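Local coordinates for uncharacterized hypothetical protein FTT_1539c (Francisella tularensis subsp. tularensis, PDB 4QVR), which is of unknown function but carries a signal sequence and a DUF6844 domain, consistent with a role outside the cytoplasm, at residues L419-R431 / E438-P450. Sequence-based numbering, arbitrary orientation.
Sequences LDIVGLKTVKRWR and ENIVYGVVLKWDP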
loop_
_atom_site.group_PDB
_atom_site.type_symbol
_atom_site.label_atom_id
_atom_site.label_comp_id
_atom_site.label_asym_id
_atom_site.label_seq_id
_atom_site.Cartn_x
_atom_site.Cartn_y
_atom_site.Cartn_z
ATOM N N LEU A 419 -13.174 -1.504 12.893
ATOM C CA LEU A 419 -13.784 -2.830 12.897
ATOM C C LEU A 419 -12.834 -3.784 13.620
ATOM O O LEU A 419 -12.062 -4.497 12.982
ATOM C CB LEU A 419 -14.080 -3.302 11.462
ATOM C CG LEU A 419 -12.961 -3.405 10.402
ATOM C CD1 LEU A 419 -13.573 -3.896 9.098
ATOM C CD2 LEU A 419 -12.210 -2.100 10.161
ATOM N N ASP A 420 -12.884 -3.782 14.954
ATOM C CA ASP A 420 -11.964 -4.604 15.760
ATOM C C ASP A 420 -11.524 -5.882 15.032
ATOM O O ASP A 420 -12.349 -6.725 14.668
ATOM C CB ASP A 420 -12.482 -4.864 17.200
ATOM C CG ASP A 420 -13.940 -5.305 17.257
ATOM O OD1 ASP A 420 -14.551 -5.559 16.198
ATOM O OD2 ASP A 420 -14.476 -5.385 18.384
ATOM N N ILE A 421 -10.213 -5.986 14.809
ATOM C CA ILE A 421 -9.617 -7.123 14.117
ATOM C C ILE A 421 -9.524 -8.265 15.112
ATOM O O ILE A 421 -8.980 -8.092 16.199
ATOM C CB ILE A 421 -8.173 -6.830 13.614
ATOM C CG1 ILE A 421 -8.047 -5.475 12.885
ATOM C CG2 ILE A 421 -7.687 -7.965 12.722
ATOM C CD1 ILE A 421 -8.844 -5.354 11.605
ATOM N N VAL A 422 -10.034 -9.434 14.735
ATOM C CA VAL A 422 -10.016 -10.599 15.622
ATOM C C VAL A 422 -8.919 -11.583 15.245
ATOM O O VAL A 422 -8.556 -11.715 14.078
ATOM C CB VAL A 422 -11.374 -11.349 15.599
ATOM C CG1 VAL A 422 -11.332 -12.594 16.483
ATOM C CG2 VAL A 422 -12.499 -10.425 16.042
ATOM N N GLY A 423 -8.394 -12.267 16.253
ATOM C CA GLY A 423 -7.396 -13.291 16.043
ATOM C C GLY A 423 -6.117 -12.775 15.447
ATOM O O GLY A 423 -5.832 -12.994 14.277
ATOM N N LEU A 424 -5.354 -12.072 16.259
ATOM C CA LEU A 424 -4.074 -11.555 15.836
ATOM C C LEU A 424 -3.006 -12.204 16.660
ATOM O O LEU A 424 -2.921 -11.946 17.857
ATOM C CB LEU A 424 -4.002 -10.054 16.053
ATOM C CG LEU A 424 -4.862 -9.197 15.156
ATOM C CD1 LEU A 424 -4.633 -7.741 15.532
ATOM C CD2 LEU A 424 -4.506 -9.452 13.697
ATOM N N LYS A 425 -2.191 -13.056 16.046
ATOM C CA LYS A 425 -1.118 -13.667 16.801
ATOM C C LYS A 425 0.242 -13.093 16.412
ATOM O O LYS A 425 0.536 -12.839 15.242
ATOM C CB LYS A 425 -1.141 -15.202 16.731
ATOM C CG LYS A 425 -0.867 -15.835 15.385
ATOM C CD LYS A 425 -0.813 -17.352 15.547
ATOM C CE LYS A 425 -0.589 -18.067 14.223
ATOM N NZ LYS A 425 -0.518 -19.545 14.370
ATOM N N THR A 426 1.054 -12.849 17.427
ATOM C CA THR A 426 2.380 -12.343 17.234
ATOM C C THR A 426 3.231 -13.519 16.817
ATOM O O THR A 426 3.252 -14.522 17.517
ATOM C CB THR A 426 2.904 -11.768 18.549
ATOM O OG1 THR A 426 2.024 -10.724 18.961
ATOM C CG2 THR A 426 4.338 -11.220 18.403
ATOM N N VAL A 427 3.923 -13.424 15.679
ATOM C CA VAL A 427 4.775 -14.530 15.267
ATOM C C VAL A 427 6.240 -14.195 15.309
ATOM O O VAL A 427 7.076 -15.048 15.043
ATOM C CB VAL A 427 4.417 -15.090 13.882
ATOM C CG1 VAL A 427 3.002 -15.666 13.903
ATOM C CG2 VAL A 427 4.589 -14.040 12.811
ATOM N N LYS A 428 6.567 -12.965 15.670
ATOM C CA LYS A 428 7.961 -12.562 15.727
ATOM C C LYS A 428 8.082 -11.283 16.521
ATOM O O LYS A 428 7.210 -10.426 16.473
ATOM C CB LYS A 428 8.485 -12.343 14.299
ATOM C CG LYS A 428 9.942 -11.928 14.150
ATOM C CD LYS A 428 10.915 -13.016 14.538
ATOM C CE LYS A 428 12.343 -12.566 14.248
ATOM N NZ LYS A 428 13.342 -13.552 14.746
ATOM N N ARG A 429 9.159 -11.182 17.279
ATOM C CA ARG A 429 9.465 -10.001 18.069
ATOM C C ARG A 429 10.965 -9.833 17.886
ATOM O O ARG A 429 11.678 -10.823 17.748
ATOM C CB ARG A 429 9.087 -10.215 19.529
ATOM C CG ARG A 429 7.581 -10.379 19.735
ATOM C CD ARG A 429 7.245 -11.281 20.906
ATOM N NE ARG A 429 7.469 -10.685 22.214
ATOM C CZ ARG A 429 6.515 -10.149 22.974
ATOM N NH1 ARG A 429 6.827 -9.643 24.164
ATOM N NH2 ARG A 429 5.246 -10.120 22.556
ATOM N N TRP A 430 11.423 -8.595 17.791
ATOM C CA TRP A 430 12.838 -8.317 17.626
ATOM C C TRP A 430 13.175 -6.963 18.235
ATOM O O TRP A 430 12.301 -6.158 18.522
ATOM C CB TRP A 430 13.233 -8.357 16.154
ATOM C CG TRP A 430 12.448 -7.405 15.288
ATOM C CD1 TRP A 430 11.270 -7.671 14.647
ATOM C CD2 TRP A 430 12.792 -6.049 14.949
ATOM N NE1 TRP A 430 10.846 -6.570 13.935
ATOM C CE2 TRP A 430 11.768 -5.559 14.099
ATOM C CE3 TRP A 430 13.859 -5.213 15.265
ATOM C CZ2 TRP A 430 11.789 -4.273 13.577
ATOM C CZ3 TRP A 430 13.872 -3.926 14.755
ATOM C CH2 TRP A 430 12.843 -3.471 13.907
ATOM N N ARG A 431 14.460 -6.721 18.375
ATOM C CA ARG A 431 14.970 -5.551 19.024
ATOM C C ARG A 431 16.254 -5.157 18.334
ATOM O O ARG A 431 17.104 -5.995 18.022
ATOM C CB ARG A 431 15.237 -5.927 20.478
ATOM C CG ARG A 431 15.823 -4.853 21.369
ATOM C CD ARG A 431 16.055 -5.416 22.757
ATOM N NE ARG A 431 16.822 -4.508 23.612
ATOM C CZ ARG A 431 18.132 -4.329 23.498
ATOM N NH1 ARG A 431 18.762 -3.494 24.313
ATOM N NH2 ARG A 431 18.818 -4.966 22.549
ATOM N N GLU A 438 21.855 5.532 21.640
ATOM C CA GLU A 438 21.411 4.745 22.788
ATOM C C GLU A 438 19.965 4.293 22.576
ATOM O O GLU A 438 19.389 3.597 23.412
ATOM C CB GLU A 438 21.525 5.567 24.073
ATOM C CG GLU A 438 21.179 4.800 25.350
ATOM C CD GLU A 438 21.375 5.620 26.613
ATOM O OE1 GLU A 438 21.100 5.096 27.715
ATOM O OE2 GLU A 438 21.804 6.787 26.511
ATOM N N ASN A 439 19.381 4.680 21.447
ATOM C CA ASN A 439 18.005 4.325 21.149
ATOM C C ASN A 439 17.838 2.885 20.686
ATOM O O ASN A 439 18.752 2.267 20.128
ATOM C CB ASN A 439 17.407 5.281 20.118
ATOM C CG ASN A 439 17.254 6.691 20.654
ATOM O OD1 ASN A 439 17.834 7.054 21.697
ATOM N ND2 ASN A 439 16.469 7.499 19.948
ATOM N N ILE A 440 16.637 2.375 20.916
ATOM C CA ILE A 440 16.303 1.020 20.610
ATOM C C ILE A 440 14.967 0.989 19.905
ATOM O O ILE A 440 14.047 1.721 20.276
ATOM C CB ILE A 440 16.166 0.194 21.901
ATOM C CG1 ILE A 440 17.414 0.361 22.769
ATOM C CG2 ILE A 440 15.893 -1.284 21.584
ATOM C CD1 ILE A 440 17.258 -0.224 24.153
ATOM N N VAL A 441 14.881 0.132 18.891
ATOM C CA VAL A 441 13.677 -0.063 18.145
ATOM C C VAL A 441 13.199 -1.484 18.398
ATOM O O VAL A 441 13.974 -2.438 18.378
ATOM C CB VAL A 441 13.921 0.156 16.641
ATOM C CG1 VAL A 441 12.624 0.014 15.850
ATOM C CG2 VAL A 441 14.533 1.531 16.431
ATOM N N TYR A 442 11.915 -1.606 18.675
ATOM C CA TYR A 442 11.301 -2.884 18.898
ATOM C C TYR A 442 10.390 -3.138 17.737
ATOM O O TYR A 442 9.923 -2.196 17.090
ATOM C CB TYR A 442 10.492 -2.850 20.185
ATOM C CG TYR A 442 11.333 -2.570 21.397
ATOM C CD1 TYR A 442 11.921 -3.602 22.103
ATOM C CD2 TYR A 442 11.561 -1.264 21.816
ATOM C CE1 TYR A 442 12.706 -3.347 23.212
ATOM C CE2 TYR A 442 12.338 -0.992 22.917
ATOM C CZ TYR A 442 12.907 -2.036 23.615
ATOM O OH TYR A 442 13.682 -1.765 24.708
ATOM N N GLY A 443 10.115 -4.398 17.462
ATOM C CA GLY A 443 9.232 -4.704 16.366
ATOM C C GLY A 443 8.491 -5.982 16.578
ATOM O O GLY A 443 8.876 -6.811 17.415
ATOM N N VAL A 444 7.403 -6.125 15.831
ATOM C CA VAL A 444 6.586 -7.327 15.863
ATOM C C VAL A 444 6.139 -7.648 14.455
ATOM O O VAL A 444 6.159 -6.778 13.558
ATOM C CB VAL A 444 5.303 -7.169 16.727
ATOM C CG1 VAL A 444 5.645 -6.959 18.195
ATOM C CG2 VAL A 444 4.449 -6.019 16.220
ATOM N N VAL A 445 5.760 -8.906 14.275
ATOM C CA VAL A 445 5.164 -9.391 13.052
ATOM C C VAL A 445 3.916 -10.093 13.517
ATOM O O VAL A 445 3.984 -11.069 14.283
ATOM C CB VAL A 445 6.029 -10.394 12.288
ATOM C CG1 VAL A 445 5.307 -10.805 11.012
ATOM C CG2 VAL A 445 7.400 -9.797 11.968
ATOM N N LEU A 446 2.773 -9.575 13.091
ATOM C CA LEU A 446 1.510 -10.127 13.484
ATOM C C LEU A 446 0.971 -10.920 12.321
ATOM O O LEU A 446 1.253 -10.604 11.168
ATOM C CB LEU A 446 0.529 -9.021 13.892
ATOM C CG LEU A 446 0.902 -8.111 15.077
ATOM C CD1 LEU A 446 -0.281 -7.231 15.464
ATOM C CD2 LEU A 446 1.348 -8.891 16.294
ATOM N N LYS A 447 0.221 -11.973 12.640
ATOM C CA LYS A 447 -0.402 -12.824 11.636
ATOM C C LYS A 447 -1.912 -12.783 11.853
ATOM O O LYS A 447 -2.392 -13.015 12.965
ATOM C CB LYS A 447 0.076 -14.270 11.742
ATOM C CG LYS A 447 -0.557 -15.187 10.705
ATOM C CD LYS A 447 -0.409 -16.648 11.077
ATOM C CE LYS A 447 -1.153 -17.545 10.098
ATOM N NZ LYS A 447 -1.188 -18.976 10.519
ATOM N N TRP A 448 -2.632 -12.480 10.777
ATOM C CA TRP A 448 -4.077 -12.386 10.767
ATOM C C TRP A 448 -4.631 -13.394 9.774
ATOM O O TRP A 448 -4.132 -13.509 8.653
ATOM C CB TRP A 448 -4.503 -10.978 10.347
ATOM C CG TRP A 448 -5.986 -10.777 10.264
ATOM C CD1 TRP A 448 -6.884 -10.899 11.280
ATOM C CD2 TRP A 448 -6.727 -10.355 9.125
ATOM N NE1 TRP A 448 -8.145 -10.618 10.834
ATOM C CE2 TRP A 448 -8.074 -10.270 9.513
ATOM C CE3 TRP A 448 -6.388 -10.057 7.810
ATOM C CZ2 TRP A 448 -9.082 -9.903 8.628
ATOM C CZ3 TRP A 448 -7.387 -9.694 6.932
ATOM C CH2 TRP A 448 -8.717 -9.614 7.343
ATOM N N ASP A 449 -5.675 -14.099 10.193
ATOM C CA ASP A 449 -6.340 -15.100 9.377
ATOM C C ASP A 449 -7.764 -14.629 9.091
ATOM O O ASP A 449 -8.599 -14.593 9.994
ATOM C CB ASP A 449 -6.329 -16.457 10.102
ATOM C CG ASP A 449 -4.954 -17.135 10.054
ATOM O OD1 ASP A 449 -4.484 -17.436 8.933
ATOM O OD2 ASP A 449 -4.360 -17.395 11.127
ATOM N N PRO A 450 -8.038 -14.247 7.834
ATOM C CA PRO A 450 -9.362 -13.766 7.424
ATOM C C PRO A 450 -10.303 -14.870 6.966
ATOM O O PRO A 450 -11.342 -15.089 7.590
ATOM C CB PRO A 450 -9.039 -12.845 6.255
ATOM C CG PRO A 450 -7.767 -13.384 5.674
ATOM C CD PRO A 450 -7.052 -14.159 6.740
HETATM O O HOH W 1 8.617 -6.257 12.252
#
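Trp430 lays its indole over the backbone of Gly443, the residue paired with it on the neighbouring strand. The Gly443 CA sits 3.7 Å from the centroid of the five-membered ring, a CH-pi contact over the face; glycine has no side chain, and the ring lies directly on its CA, with Trp430 CE2 3.5 Å from Gly443 CA. The ring gets there because chi1 (57°) sets CG between the backbone N and the carbonyl carbon, which swings the indole across onto strand 440-448. At the indole edge, in its plane, a water 2.8 Å from Trp430 NE1 accepts that N-H and donates to Val444 O, so the ring is tied to the second strand by a bridge as well as by packing. Met312, Met313 and Gln335 touch the indole too.

The two strands form a beta hairpin, at one margin of a four-stranded antiparallel sheet; on its other side strand 440-448 pairs antiparallel with strand 328-337. Midway, one extra residue in the first strand makes a classic beta bulge, Val427 and Lys428 together standing opposite the single Val445. Val427 N reaches Val445 O at 2.7 Å, nearly straight, while Val445 N bonds to Lys428 O.

Where 440-448 ends and 424-431 begins, Lys447 and Lys425 form a hydrogen-bonded pair, joined in both directions through their backbones. Their extended side chains run alongside each other, pointing the same way, with Lys425 CE packed tightly at 3.5 Å from Lys447 CD. Lys425 NZ and Lys447 NZ end 4.0 Å apart, like charges whose repulsion is probably eased by Asp449, as Asp449 OD2 makes a salt bridge of 3.6 Å with Lys447 NZ.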